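Local coordinates for putative uncharacterized protein (Bacteroides vulgatus, PDB 4F7A) that probably binds glycans, perhaps mucin O-glycans, as a SusD/RagB-family lipoprotein of the outer membrane, at residues 439-442 with 443-447; 419-422 with 423-427; 23-26 with 27-31. All coordinates share one frame; numbering follows the deposited sequence. Where two conformers were deposited one is given.

Overall arrangement
All three contacts are local, each made along a single helix of this TPR-like fold, built on helices with very little strand. Contacts 1 and 2 are buried and belong together: helices 416-431 and 435-445 follow each other in the chain, the centres of the two contacts lie about 11 Å apart, and Lys427 of contact 2 forms a salt bridge with Glu441 of contact 1. Each has a threonine hydroxyl bonded to the carbonyl one turn back; contact 1 adds an arginine-indole cation-pi pair and a buried Glu441-Arg444 bridge, contact 2 aliphatic packing. Contact 3, on helix 15-30, is partly buried, with a glutamate-lysine bridge and a glutamine amide bonded back to a backbone oxygen.

Contact 1. Residues 439-442 with 443-447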
loop_
_atom_site.group_PDB
_atom_site.type_symbol
_atom_site.label_atom_id
_atom_site.label_comp_id
_atom_site.label_asym_id
_atom_site.label_seq_id
_atom_site.Cartn_x
_atom_site.Cartn_y
_atom_site.Cartn_z
ATOM N N TRP A 439 0.684 -4.456 3.223
ATOM C CA TRP A 439 0.768 -4.580 4.655
ATOM C C TRP A 439 -0.570 -4.253 5.331
ATOM O O TRP A 439 -0.949 -4.916 6.268
ATOM C CB TRP A 439 1.898 -3.713 5.214
ATOM C CG TRP A 439 2.125 -3.936 6.719
ATOM C CD1 TRP A 439 2.041 -5.119 7.380
ATOM C CD2 TRP A 439 2.511 -2.948 7.700
ATOM N NE1 TRP A 439 2.308 -4.937 8.731
ATOM C CE2 TRP A 439 2.600 -3.611 8.946
ATOM C CE3 TRP A 439 2.758 -1.561 7.648
ATOM C CZ2 TRP A 439 2.946 -2.950 10.108
ATOM C CZ3 TRP A 439 3.086 -0.905 8.802
ATOM C CH2 TRP A 439 3.182 -1.600 10.027
ATOM N N ALA A 440 -1.263 -3.213 4.868
ATOM C CA ALA A 440 -2.551 -2.851 5.432
ATOM C C ALA A 440 -3.519 -4.005 5.299
ATOM O O ALA A 440 -4.189 -4.376 6.258
ATOM C CB ALA A 440 -3.108 -1.616 4.751
ATOM N N GLU A 441 -3.575 -4.604 4.120
ATOM C CA GLU A 441 -4.499 -5.724 3.899
ATOM C C GLU A 441 -4.118 -6.987 4.652
ATOM O O GLU A 441 -4.988 -7.765 5.090
ATOM C CB GLU A 441 -4.675 -5.975 2.403
ATOM C CG GLU A 441 -5.578 -4.941 1.784
ATOM C CD GLU A 441 -7.001 -5.098 2.253
ATOM O OE1 GLU A 441 -7.693 -5.970 1.660
ATOM O OE2 GLU A 441 -7.426 -4.369 3.198
ATOM N N GLN A 442 -2.833 -7.208 4.836
ATOM C CA GLN A 442 -2.399 -8.331 5.654
ATOM C C GLN A 442 -2.843 -8.195 7.120
ATOM O O GLN A 442 -3.300 -9.159 7.746
ATOM C CB GLN A 442 -0.892 -8.485 5.554
ATOM C CG GLN A 442 -0.344 -9.686 6.308
ATOM C CD GLN A 442 0.021 -9.398 7.751
ATOM O OE1 GLN A 442 0.203 -8.249 8.148
ATOM N NE2 GLN A 442 0.166 -10.457 8.534
ATOM N N ARG A 443 -2.732 -6.978 7.645
ATOM C CA ARG A 443 -3.192 -6.692 8.999
ATOM C C ARG A 443 -4.703 -6.769 9.112
ATOM O O ARG A 443 -5.220 -7.249 10.114
ATOM C CB ARG A 443 -2.680 -5.333 9.482
ATOM C CG ARG A 443 -1.158 -5.336 9.680
ATOM C CD ARG A 443 -0.638 -3.995 10.094
ATOM N NE ARG A 443 -0.571 -3.096 8.935
ATOM C CZ ARG A 443 -0.863 -1.796 8.959
ATOM N NH1 ARG A 443 -1.257 -1.213 10.091
ATOM N NH2 ARG A 443 -0.768 -1.084 7.846
ATOM N N ARG A 444 -5.399 -6.327 8.067
ATOM C CA ARG A 444 -6.842 -6.263 8.082
ATOM C C ARG A 444 -7.438 -7.672 8.004
ATOM O O ARG A 444 -8.353 -8.016 8.759
ATOM C CB ARG A 444 -7.318 -5.391 6.907
ATOM C CG ARG A 444 -8.730 -4.816 7.042
ATOM C CD ARG A 444 -9.815 -5.505 6.266
ATOM N NE ARG A 444 -9.585 -5.633 4.814
ATOM C CZ ARG A 444 -10.395 -6.328 4.008
ATOM N NH1 ARG A 444 -11.484 -6.930 4.484
ATOM N NH2 ARG A 444 -10.113 -6.445 2.730
ATOM N N THR A 445 -6.885 -8.507 7.132
ATOM C CA THR A 445 -7.524 -9.815 6.838
ATOM C C THR A 445 -6.805 -11.034 7.399
ATOM O O THR A 445 -7.367 -12.144 7.391
ATOM C CB THR A 445 -7.600 -10.038 5.325
ATOM O OG1 THR A 445 -6.276 -10.212 4.799
ATOM C CG2 THR A 445 -8.286 -8.843 4.614
ATOM N N GLY A 446 -5.532 -10.873 7.773
ATOM C CA GLY A 446 -4.683 -12.007 8.152
ATOM C C GLY A 446 -4.004 -12.716 6.987
ATOM O O GLY A 446 -3.281 -13.712 7.187
ATOM N N TYR A 447 -4.213 -12.196 5.775
ATOM C CA TYR A 447 -3.726 -12.813 4.556
ATOM C C TYR A 447 -2.848 -11.848 3.761
ATOM O O TYR A 447 -3.064 -10.639 3.782
ATOM C CB TYR A 447 -4.889 -13.273 3.687
ATOM C CG TYR A 447 -5.862 -14.208 4.403
ATOM C CD1 TYR A 447 -5.411 -15.338 5.072
ATOM C CD2 TYR A 447 -7.232 -13.958 4.405
ATOM C CE1 TYR A 447 -6.293 -16.200 5.753
ATOM C CE2 TYR A 447 -8.129 -14.845 5.039
ATOM C CZ TYR A 447 -7.641 -15.947 5.740
ATOM O OH TYR A 447 -8.524 -16.808 6.385
HETATM O O HOH W 1 -0.560 -13.243 8.340
#
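Arg443 holds its guanidinium, tilted, over one face of the Trp439 ring in the last turns of helix 435-445, part of the TPR-like helical fold of this SusD homologue. In this cation-pi contact CZ of Arg443 stands 3.7 Å from the centroid of the six-membered ring of Trp439, nearly on its normal, with the planes 33° apart. CD of Arg443 adds a CH-pi contact over the five-membered ring. With its CG anti to the backbone N (chi1 -174°), the indole lies where Arg443, bent at chi3, can cover it. Arg443 NE also donates to Trp439 O at 3.3 Å from above the carbonyl plane, opposite the helical N-H of Arg443, while NH1 goes to the backbone oxygens of Asp130 and Arg469.

Among the charges, Arg444 grips the Glu441 carboxylate side-on: NH2 meets OE1 at 2.7 Å and NE meets OE2 at 3.0 Å, both from the syn side. Glu441 has further salt bridges to Lys427 and Arg210, and Arg444 one to Glu343, a network likely to keep the buried carboxylate ionised.

At the helix end, Thr445 OG1 donates to Glu441 O at 2.8 Å and accepts from Tyr447 N, forming an ST turn. Gly446, with positive phi, bonds through its N to Gln442 O. A water bridges the turn, accepting from Gln442 NE2 at 2.9 Å and donating to Gly446 O at 3.0 Å.

Contact 2. Residues 419-422 with 423-427; sequences QLEK and IITQK
Thr425 turns its hydroxyl back onto the preceding turn of helix 416-431, one of the helices of the TPR-like fold, where OG1 donates to Glu421 O at 2.8 Å, a side-chain-to-backbone i/i-4 hydrogen bond within an alpha helix. In this rotamer, with OG1 beside the backbone N and opposite the carbonyl carbon (chi1 -62°), the oxygen hangs over the Glu421 carbonyl, above its plane, while the Thr425 N-H comes in from the other face. Glu421 O is thus gripped twice by one residue. The Glu421 chain runs fully extended alongside Thr425, and a water donates both to Glu421 OE2 at 2.8 Å and to Thr425 OG1 at 2.9 Å, tying the carboxylate to the hydroxyl. A valine here would probably cost Glu421 O its second donor and take from the bridging water its hydroxyl acceptor.

One turn apart, Leu420 and Ile424 point the same way, and the branch CD1 of Leu420 rests on CG1 of Ile424 at 3.8 Å. The Ile424 chain folds at chi2 (-61°), which also brings its CD1 against the leucine methyl. Gln426 bends at chi2 as well; its CG passes Lys422 O at 3.5 Å before the amide leaves for Tyr379 and Arg278, whereas Lys422 NZ finds Thr407 O among other partners.

Three helices pack around this one: Leu420 lies on helix 334-346, Lys422, Ile423 and Gln426 touch Tyr360 of helix 356-371, and Ile424 rests on Glu441 and Thr445 of helix 435-445.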
loop_
_atom_site.group_PDB
_atom_site.type_symbol
_atom_site.label_atom_id
_atom_site.label_comp_id
_atom_site.label_asym_id
_atom_site.label_seq_id
_atom_site.Cartn_x
_atom_site.Cartn_y
_atom_site.Cartn_z
ATOM N N GLN A 419 -11.585 -18.967 0.375
ATOM C CA GLN A 419 -11.779 -18.163 -0.829
ATOM C C GLN A 419 -11.268 -16.747 -0.633
ATOM O O GLN A 419 -10.605 -16.189 -1.517
ATOM C CB GLN A 419 -13.246 -18.110 -1.247
ATOM C CG GLN A 419 -13.844 -19.417 -1.691
ATOM C CD GLN A 419 -15.344 -19.228 -1.908
ATOM O OE1 GLN A 419 -16.071 -18.801 -1.013
ATOM N NE2 GLN A 419 -15.774 -19.460 -3.077
ATOM N N LEU A 420 -11.579 -16.150 0.509
ATOM C CA LEU A 420 -11.054 -14.839 0.820
ATOM C C LEU A 420 -9.515 -14.889 0.858
ATOM O O LEU A 420 -8.858 -14.014 0.338
ATOM C CB LEU A 420 -11.592 -14.308 2.135
ATOM C CG LEU A 420 -11.110 -12.926 2.547
ATOM C CD1 LEU A 420 -11.451 -11.863 1.496
ATOM C CD2 LEU A 420 -11.710 -12.527 3.960
ATOM N N GLU A 421 -8.959 -15.929 1.456
ATOM C CA GLU A 421 -7.507 -16.077 1.500
ATOM C C GLU A 421 -6.891 -16.070 0.109
ATOM O O GLU A 421 -5.888 -15.397 -0.109
ATOM C CB GLU A 421 -7.102 -17.334 2.255
ATOM C CG GLU A 421 -5.592 -17.507 2.342
ATOM C CD GLU A 421 -5.160 -18.772 3.129
ATOM O OE1 GLU A 421 -6.039 -19.587 3.540
ATOM O OE2 GLU A 421 -3.928 -18.951 3.298
ATOM N N LYS A 422 -7.500 -16.787 -0.831
ATOM C CA LYS A 422 -7.017 -16.803 -2.227
ATOM C C LYS A 422 -7.073 -15.402 -2.827
ATOM O O LYS A 422 -6.114 -14.931 -3.430
ATOM C CB LYS A 422 -7.824 -17.792 -3.079
ATOM C CG LYS A 422 -7.632 -19.278 -2.671
ATOM C CD LYS A 422 -8.538 -20.168 -3.497
ATOM C CE LYS A 422 -8.443 -21.618 -3.109
ATOM N NZ LYS A 422 -7.198 -22.307 -3.586
ATOM N N ILE A 423 -8.196 -14.729 -2.631
ATOM C CA ILE A 423 -8.389 -13.379 -3.162
ATOM C C ILE A 423 -7.318 -12.447 -2.626
ATOM O O ILE A 423 -6.653 -11.766 -3.393
ATOM C CB ILE A 423 -9.806 -12.839 -2.819
ATOM C CG1 ILE A 423 -10.865 -13.583 -3.624
ATOM C CG2 ILE A 423 -9.901 -11.298 -3.068
ATOM C CD1 ILE A 423 -12.319 -13.370 -3.093
ATOM N N ILE A 424 -7.123 -12.448 -1.308
ATOM C CA ILE A 424 -6.159 -11.516 -0.710
ATOM C C ILE A 424 -4.717 -11.911 -1.065
ATOM O O ILE A 424 -3.887 -11.053 -1.284
ATOM C CB ILE A 424 -6.320 -11.416 0.823
ATOM C CG1 ILE A 424 -7.751 -10.987 1.191
ATOM C CG2 ILE A 424 -5.312 -10.444 1.399
ATOM C CD1 ILE A 424 -8.170 -9.647 0.675
ATOM N N THR A 425 -4.424 -13.209 -1.091
ATOM C CA THR A 425 -3.064 -13.658 -1.428
ATOM C C THR A 425 -2.709 -13.254 -2.858
ATOM O O THR A 425 -1.616 -12.727 -3.118
ATOM C CB THR A 425 -2.912 -15.180 -1.202
ATOM O OG1 THR A 425 -3.119 -15.464 0.189
ATOM C CG2 THR A 425 -1.518 -15.696 -1.622
ATOM N N GLN A 426 -3.641 -13.475 -3.788
ATOM C CA GLN A 426 -3.423 -13.050 -5.172
ATOM C C GLN A 426 -3.390 -11.530 -5.316
ATOM O O GLN A 426 -2.587 -10.997 -6.091
ATOM C CB GLN A 426 -4.449 -13.676 -6.121
ATOM C CG GLN A 426 -4.245 -15.176 -6.364
ATOM C CD GLN A 426 -2.930 -15.511 -7.093
ATOM O OE1 GLN A 426 -2.469 -14.761 -7.955
ATOM N NE2 GLN A 426 -2.332 -16.640 -6.737
ATOM N N LYS A 427 -4.193 -10.826 -4.523
ATOM C CA LYS A 427 -4.136 -9.366 -4.524
ATOM C C LYS A 427 -2.757 -8.912 -4.051
ATOM O O LYS A 427 -2.191 -7.945 -4.570
ATOM C CB LYS A 427 -5.236 -8.766 -3.656
ATOM C CG LYS A 427 -5.363 -7.238 -3.734
ATOM C CD LYS A 427 -6.625 -6.700 -3.051
ATOM C CE LYS A 427 -6.603 -6.867 -1.558
ATOM N NZ LYS A 427 -7.713 -6.134 -0.919
HETATM O O HOH W 2 -2.293 -16.828 2.618
#

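Contact 3. Residues 23-26 with 27-31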
loop_
_atom_site.group_PDB
_atom_site.type_symbol
_atom_site.label_atom_id
_atom_site.label_comp_id
_atom_site.label_asym_id
_atom_site.label_seq_id
_atom_site.Cartn_x
_atom_site.Cartn_y
_atom_site.Cartn_z
ATOM N N THR A 23 2.037 23.717 -9.657
ATOM C CA THR A 23 3.177 23.317 -8.826
ATOM C C THR A 23 2.756 22.514 -7.593
ATOM O O THR A 23 3.436 21.553 -7.206
ATOM C CB THR A 23 4.013 24.542 -8.355
ATOM O OG1 THR A 23 4.585 25.205 -9.498
ATOM C CG2 THR A 23 5.128 24.099 -7.398
ATOM N N ASN A 24 1.639 22.897 -6.970
ATOM C CA ASN A 24 1.126 22.140 -5.827
ATOM C C ASN A 24 0.868 20.673 -6.195
ATOM O O ASN A 24 1.165 19.768 -5.422
ATOM C CB ASN A 24 -0.193 22.746 -5.270
ATOM C CG ASN A 24 0.000 24.108 -4.609
ATOM O OD1 ASN A 24 1.065 24.418 -4.083
ATOM N ND2 ASN A 24 -1.038 24.930 -4.648
ATOM N N PHE A 25 0.312 20.448 -7.374
ATOM C CA PHE A 25 0.026 19.108 -7.839
ATOM C C PHE A 25 1.282 18.270 -8.025
ATOM O O PHE A 25 1.252 17.067 -7.805
ATOM C CB PHE A 25 -0.773 19.148 -9.130
ATOM C CG PHE A 25 -2.225 19.444 -8.901
ATOM C CD1 PHE A 25 -3.088 18.430 -8.517
ATOM C CD2 PHE A 25 -2.699 20.721 -9.012
ATOM C CE1 PHE A 25 -4.431 18.704 -8.271
ATOM C CE2 PHE A 25 -4.024 21.015 -8.754
ATOM C CZ PHE A 25 -4.895 19.987 -8.403
ATOM N N GLU A 26 2.366 18.922 -8.413
ATOM C CA GLU A 26 3.634 18.254 -8.602
ATOM C C GLU A 26 4.190 17.760 -7.260
ATOM O O GLU A 26 4.644 16.622 -7.138
ATOM C CB GLU A 26 4.623 19.201 -9.265
ATOM C CG GLU A 26 5.989 18.589 -9.404
ATOM C CD GLU A 26 7.031 19.518 -10.052
ATOM O OE1 GLU A 26 6.678 20.631 -10.493
ATOM O OE2 GLU A 26 8.207 19.106 -10.098
ATOM N N THR A 27 4.184 18.630 -6.254
ATOM C CA THR A 27 4.647 18.250 -4.917
ATOM C C THR A 27 3.801 17.117 -4.311
ATOM O O THR A 27 4.330 16.160 -3.734
ATOM C CB THR A 27 4.645 19.461 -4.001
ATOM O OG1 THR A 27 5.542 20.426 -4.540
ATOM C CG2 THR A 27 5.062 19.106 -2.554
ATOM N N ILE A 28 2.483 17.220 -4.452
ATOM C CA ILE A 28 1.595 16.206 -3.872
ATOM C C ILE A 28 1.843 14.843 -4.525
ATOM O O ILE A 28 1.986 13.841 -3.832
ATOM C CB ILE A 28 0.104 16.585 -4.024
ATOM C CG1 ILE A 28 -0.217 17.852 -3.220
ATOM C CG2 ILE A 28 -0.801 15.426 -3.532
ATOM C CD1 ILE A 28 -1.507 18.584 -3.683
ATOM N N GLN A 29 1.858 14.809 -5.858
ATOM C CA GLN A 29 2.032 13.545 -6.570
ATOM C C GLN A 29 3.423 12.905 -6.336
ATOM O O GLN A 29 3.551 11.680 -6.236
ATOM C CB GLN A 29 1.687 13.711 -8.050
ATOM C CG GLN A 29 0.159 13.744 -8.222
ATOM C CD GLN A 29 -0.293 14.175 -9.585
ATOM O OE1 GLN A 29 -0.750 13.348 -10.403
ATOM N NE2 GLN A 29 -0.140 15.472 -9.873
ATOM N N LYS A 30 4.450 13.730 -6.181
ATOM C CA LYS A 30 5.782 13.222 -5.834
ATOM C C LYS A 30 5.869 12.751 -4.387
ATOM O O LYS A 30 6.793 12.036 -4.027
ATOM C CB LYS A 30 6.842 14.296 -6.057
ATOM C CG LYS A 30 7.042 14.621 -7.523
ATOM C CD LYS A 30 8.200 15.601 -7.719
ATOM C CE LYS A 30 8.487 15.814 -9.207
ATOM N NZ LYS A 30 9.489 16.882 -9.488
ATOM N N GLY A 31 4.911 13.159 -3.570
ATOM C CA GLY A 31 4.984 12.962 -2.131
ATOM C C GLY A 31 4.170 11.793 -1.594
ATOM O O GLY A 31 4.182 11.552 -0.395
#
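Glu26 and Lys30 meet because both chains run straight out from one flank of helix 15-30: the glutamate has CG opposite its backbone N (chi1 176°), the lysine has CG opposite its carbonyl carbon (chi1 -68°), and beyond CG each is extended. They lie side by side, pointing the same way, as the i/i+4 salt bridge of an alpha helix. NZ of Lys30 reaches OE2 of Glu26 at 2.6 Å and takes the anti lone pair, the one facing away from the other carboxylate oxygen. Nearer the backbone the methylenes touch, CE of Lys30 standing 3.7 Å from CG of Glu26, while CG of Lys30 passes close to Glu26 O. Lys30 NZ has a second partner, the backbone oxygen of Lys246, so the ammonium links the helix to that loop.

Around the helix from this pair, Gln29 reaches back to Phe25. Its extended chain puts the amide over the Phe25 carbonyl, where NE2 donates to Phe25 O at 3.0 Å in a nearly straight bond, 169° at the hydrogen. The donor stands well above the carbonyl plane, and the Gln29 backbone N takes the opposite face, giving this oxygen two bonds. The amide is also tied to the loop beside it: NE2 donates to Ile185 O, and OE1 accepts from Met187 N, which should fix its rotation.

Phe25 packs against helix 111-132, edge-to-face with Phe113 and against Leu120, which Ile28 touches too. Ile28 sets CG1 and CD1 against the oxygen of Asn24, 3.2 Å and 3.4 Å from Asn24 O.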